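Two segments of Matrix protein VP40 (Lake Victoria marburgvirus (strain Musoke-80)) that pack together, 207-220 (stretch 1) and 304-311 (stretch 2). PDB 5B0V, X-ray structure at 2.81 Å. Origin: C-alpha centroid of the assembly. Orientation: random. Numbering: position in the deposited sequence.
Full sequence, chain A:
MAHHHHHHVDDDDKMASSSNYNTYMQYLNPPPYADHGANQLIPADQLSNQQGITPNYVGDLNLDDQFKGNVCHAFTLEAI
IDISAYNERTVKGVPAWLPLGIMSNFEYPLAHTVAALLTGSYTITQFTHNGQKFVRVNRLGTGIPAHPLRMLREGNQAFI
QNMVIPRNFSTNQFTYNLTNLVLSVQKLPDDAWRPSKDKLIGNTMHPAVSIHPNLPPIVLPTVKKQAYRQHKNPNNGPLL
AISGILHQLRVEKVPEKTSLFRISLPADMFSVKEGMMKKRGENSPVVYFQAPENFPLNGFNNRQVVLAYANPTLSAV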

# COMPACT_ATOMS: atom_id res chain seq x y z
N PRO A 207 -13.44 -14.10 29.28
CA PRO A 207 -14.70 -13.41 29.28
C PRO A 207 -14.74 -12.40 28.17
O PRO A 207 -13.79 -11.63 27.99
N ALA A 208 -15.82 -12.42 27.42
CA ALA A 208 -16.03 -11.50 26.32
C ALA A 208 -17.49 -11.12 26.25
O ALA A 208 -18.36 -11.87 26.74
N VAL A 209 -17.76 -9.96 25.64
CA VAL A 209 -19.13 -9.48 25.45
C VAL A 209 -19.51 -9.56 23.99
O VAL A 209 -18.82 -9.01 23.16
N SER A 210 -20.57 -10.29 23.70
CA SER A 210 -21.12 -10.29 22.37
C SER A 210 -22.07 -9.11 22.30
O SER A 210 -23.14 -9.17 22.86
N ILE A 211 -21.67 -8.05 21.60
CA ILE A 211 -22.47 -6.83 21.50
C ILE A 211 -23.54 -6.90 20.40
O ILE A 211 -24.54 -6.18 20.47
N HIS A 212 -23.37 -7.78 19.43
CA HIS A 212 -24.39 -7.99 18.41
C HIS A 212 -24.12 -9.36 17.86
O HIS A 212 -22.99 -9.76 17.74
N PRO A 213 -25.18 -10.11 17.54
CA PRO A 213 -24.94 -11.50 17.16
C PRO A 213 -24.08 -11.66 15.92
O PRO A 213 -23.44 -12.70 15.76
N ASN A 214 -24.04 -10.65 15.06
CA ASN A 214 -23.27 -10.70 13.84
C ASN A 214 -21.91 -9.99 13.87
O ASN A 214 -21.32 -9.76 12.82
N LEU A 215 -21.42 -9.66 15.05
CA LEU A 215 -20.06 -9.17 15.24
C LEU A 215 -19.33 -10.13 16.18
O LEU A 215 -19.92 -10.68 17.12
N PRO A 216 -18.01 -10.28 16.00
CA PRO A 216 -17.34 -11.17 16.95
C PRO A 216 -17.37 -10.59 18.35
O PRO A 216 -17.47 -9.37 18.51
N PRO A 217 -17.32 -11.45 19.38
CA PRO A 217 -17.34 -10.93 20.73
C PRO A 217 -16.05 -10.20 21.10
O PRO A 217 -14.97 -10.47 20.56
N ILE A 218 -16.21 -9.25 22.01
CA ILE A 218 -15.18 -8.34 22.42
C ILE A 218 -14.61 -8.88 23.72
O ILE A 218 -15.26 -8.82 24.74
N VAL A 219 -13.41 -9.41 23.67
CA VAL A 219 -12.74 -9.86 24.86
C VAL A 219 -12.44 -8.66 25.77
O VAL A 219 -12.04 -7.60 25.32
N LEU A 220 -12.63 -8.88 27.05
CA LEU A 220 -12.54 -7.84 28.04
C LEU A 220 -11.32 -7.98 28.91
O LEU A 220 -10.79 -9.09 29.08
N GLN A 304 -24.81 -10.39 25.07
CA GLN A 304 -24.65 -11.63 25.82
C GLN A 304 -23.20 -11.75 26.28
O GLN A 304 -22.31 -11.23 25.62
N VAL A 305 -22.98 -12.45 27.40
CA VAL A 305 -21.63 -12.75 27.89
C VAL A 305 -21.17 -14.15 27.51
O VAL A 305 -21.86 -15.13 27.77
N VAL A 306 -19.98 -14.23 26.93
CA VAL A 306 -19.43 -15.50 26.48
C VAL A 306 -17.94 -15.59 26.83
O VAL A 306 -17.34 -14.63 27.30
N LEU A 307 -17.38 -16.76 26.58
CA LEU A 307 -15.96 -16.98 26.63
C LEU A 307 -15.48 -17.07 25.20
O LEU A 307 -16.02 -17.82 24.41
N ALA A 308 -14.51 -16.24 24.83
CA ALA A 308 -13.98 -16.26 23.48
C ALA A 308 -12.47 -16.36 23.50
O ALA A 308 -11.82 -16.00 24.50
N TYR A 309 -11.91 -16.86 22.41
CA TYR A 309 -10.48 -16.81 22.19
C TYR A 309 -10.06 -15.38 21.95
O TYR A 309 -10.76 -14.61 21.29
N ALA A 310 -8.90 -15.02 22.49
CA ALA A 310 -8.27 -13.75 22.15
C ALA A 310 -7.45 -13.91 20.89
O ALA A 310 -7.34 -13.00 20.09
N ASN A 311 -6.87 -15.08 20.72
CA ASN A 311 -6.05 -15.38 19.58
C ASN A 311 -6.86 -15.29 18.31
O ASN A 311 -7.73 -16.13 18.11

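Antiparallel strands are joined by their backbones, and their side chains alternate between the two faces of the sheet; these two segments of VP40 illustrate the arrangement. All four hydrogen bonds between them are main-chain. Ala208 N donates to Val306 O (2.7 Å) and Val306 N returns to Ala208 O (2.9 Å), while Ser210 N to Gln304 O (2.8 Å) and Gln304 N to Ser210 O (3.0 Å) repeat the pattern two residues along. No side chain contributes a polar link across the pair: Ser210, with chi1 t, and Gln304, extended with chi1 and chi2 both t, lie side by side, their CB atoms 4.4 Å apart.

The apolar packing gathers on the face bearing Ala208 and Val306. The small Ala208 CB sits 3.9 Å from Ala308 CB and 4.2 Å from CG2 of Val306, an m rotamer. Pro217, beyond the turn, points toward the second strand and covers this cluster, its CB 3.8 Å from Val306 CG2 and its CG 3.9 Å from Ala308 CB. Val219, a t rotamer, extends the patch: its CG2 lies 4.3 Å from Ala308 CB and 3.8 Å from the backbone Tyr309 O.

The face of Pro207, Val209, Val305 and Leu307 is more sparsely joined. There Leu307, chi1 m and chi2 t, brings CD2 within 4.2 Å of Pro207 CD.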

# COMPACT_ATOMS: atom_id res chain seq x y z
CB PRO A 207 -14.70 -12.72 30.64
CG PRO A 207 -13.89 -13.61 31.50
CD PRO A 207 -12.82 -14.14 30.61
CB ALA A 208 -15.64 -12.17 25.04
CB VAL A 209 -19.26 -8.01 25.93
CG1 VAL A 209 -20.25 -7.18 25.12
CG2 VAL A 209 -19.63 -7.95 27.40
CB SER A 210 -21.85 -11.61 22.07
OG SER A 210 -22.57 -11.51 20.83
CB ILE A 211 -21.55 -5.60 21.28
CG1 ILE A 211 -22.26 -4.32 21.69
CG2 ILE A 211 -21.01 -5.52 19.85
CD1 ILE A 211 -22.27 -4.08 23.19
CB HIS A 212 -24.26 -6.93 17.31
CG HIS A 212 -25.25 -7.03 16.18
ND1 HIS A 212 -26.53 -6.53 16.26
CD2 HIS A 212 -25.11 -7.50 14.93
CE1 HIS A 212 -27.16 -6.73 15.12
NE2 HIS A 212 -26.31 -7.32 14.29
CB PRO A 213 -26.34 -12.06 16.92
CG PRO A 213 -27.27 -10.90 16.91
CD PRO A 213 -26.62 -9.83 17.72
CB ASN A 214 -24.13 -10.18 12.69
CG ASN A 214 -25.35 -11.03 12.45
OD1 ASN A 214 -26.34 -10.58 11.86
ND2 ASN A 214 -25.28 -12.30 12.87
CB LEU A 215 -20.10 -7.80 15.88
CG LEU A 215 -20.79 -6.70 15.08
CD1 LEU A 215 -20.98 -5.45 15.92
CD2 LEU A 215 -20.01 -6.36 13.84
CB PRO A 216 -15.92 -11.27 16.40
CG PRO A 216 -15.69 -9.98 15.68
CD PRO A 216 -17.04 -9.45 15.24
CB PRO A 217 -17.54 -12.18 21.61
CG PRO A 217 -17.31 -13.36 20.72
CD PRO A 217 -16.96 -12.88 19.34
CB ILE A 218 -15.78 -6.97 22.70
CG1 ILE A 218 -16.62 -6.52 21.48
CG2 ILE A 218 -14.67 -5.98 23.07
CD1 ILE A 218 -17.59 -5.38 21.69
CB VAL A 219 -11.43 -10.58 24.54
CG1 VAL A 219 -10.68 -10.94 25.82
CG2 VAL A 219 -11.72 -11.82 23.72
CB LEU A 220 -13.78 -7.93 28.92
CG LEU A 220 -15.13 -7.70 28.26
CD1 LEU A 220 -16.25 -7.97 29.25
CD2 LEU A 220 -15.23 -6.28 27.74
CB GLN A 304 -25.03 -12.81 24.92
CG GLN A 304 -24.95 -14.18 25.57
CD GLN A 304 -25.43 -15.23 24.60
OE1 GLN A 304 -24.70 -15.61 23.71
NE2 GLN A 304 -26.67 -15.68 24.74
CB VAL A 305 -21.53 -12.68 29.41
CG1 VAL A 305 -20.09 -12.88 29.85
CG2 VAL A 305 -22.05 -11.36 29.91
CB VAL A 306 -19.65 -15.70 24.97
CG1 VAL A 306 -21.14 -15.79 24.66
CG2 VAL A 306 -19.02 -14.58 24.14
CB LEU A 307 -15.66 -18.28 27.34
CG LEU A 307 -16.00 -18.35 28.83
CD1 LEU A 307 -16.14 -19.78 29.32
CD2 LEU A 307 -14.95 -17.62 29.63
CB ALA A 308 -14.41 -15.03 22.73
CB TYR A 309 -10.08 -17.61 20.96
CG TYR A 309 -10.23 -19.10 21.12
CD1 TYR A 309 -9.37 -19.82 21.96
CD2 TYR A 309 -11.19 -19.80 20.39
CE1 TYR A 309 -9.49 -21.18 22.07
CE2 TYR A 309 -11.31 -21.16 20.51
CZ TYR A 309 -10.46 -21.84 21.35
OH TYR A 309 -10.60 -23.20 21.48
CB ALA A 310 -7.41 -13.29 23.31
CB ASN A 311 -5.45 -16.78 19.74
CG ASN A 311 -4.58 -17.20 18.58
OD1 ASN A 311 -4.83 -16.82 17.44
ND2 ASN A 311 -3.55 -17.99 18.87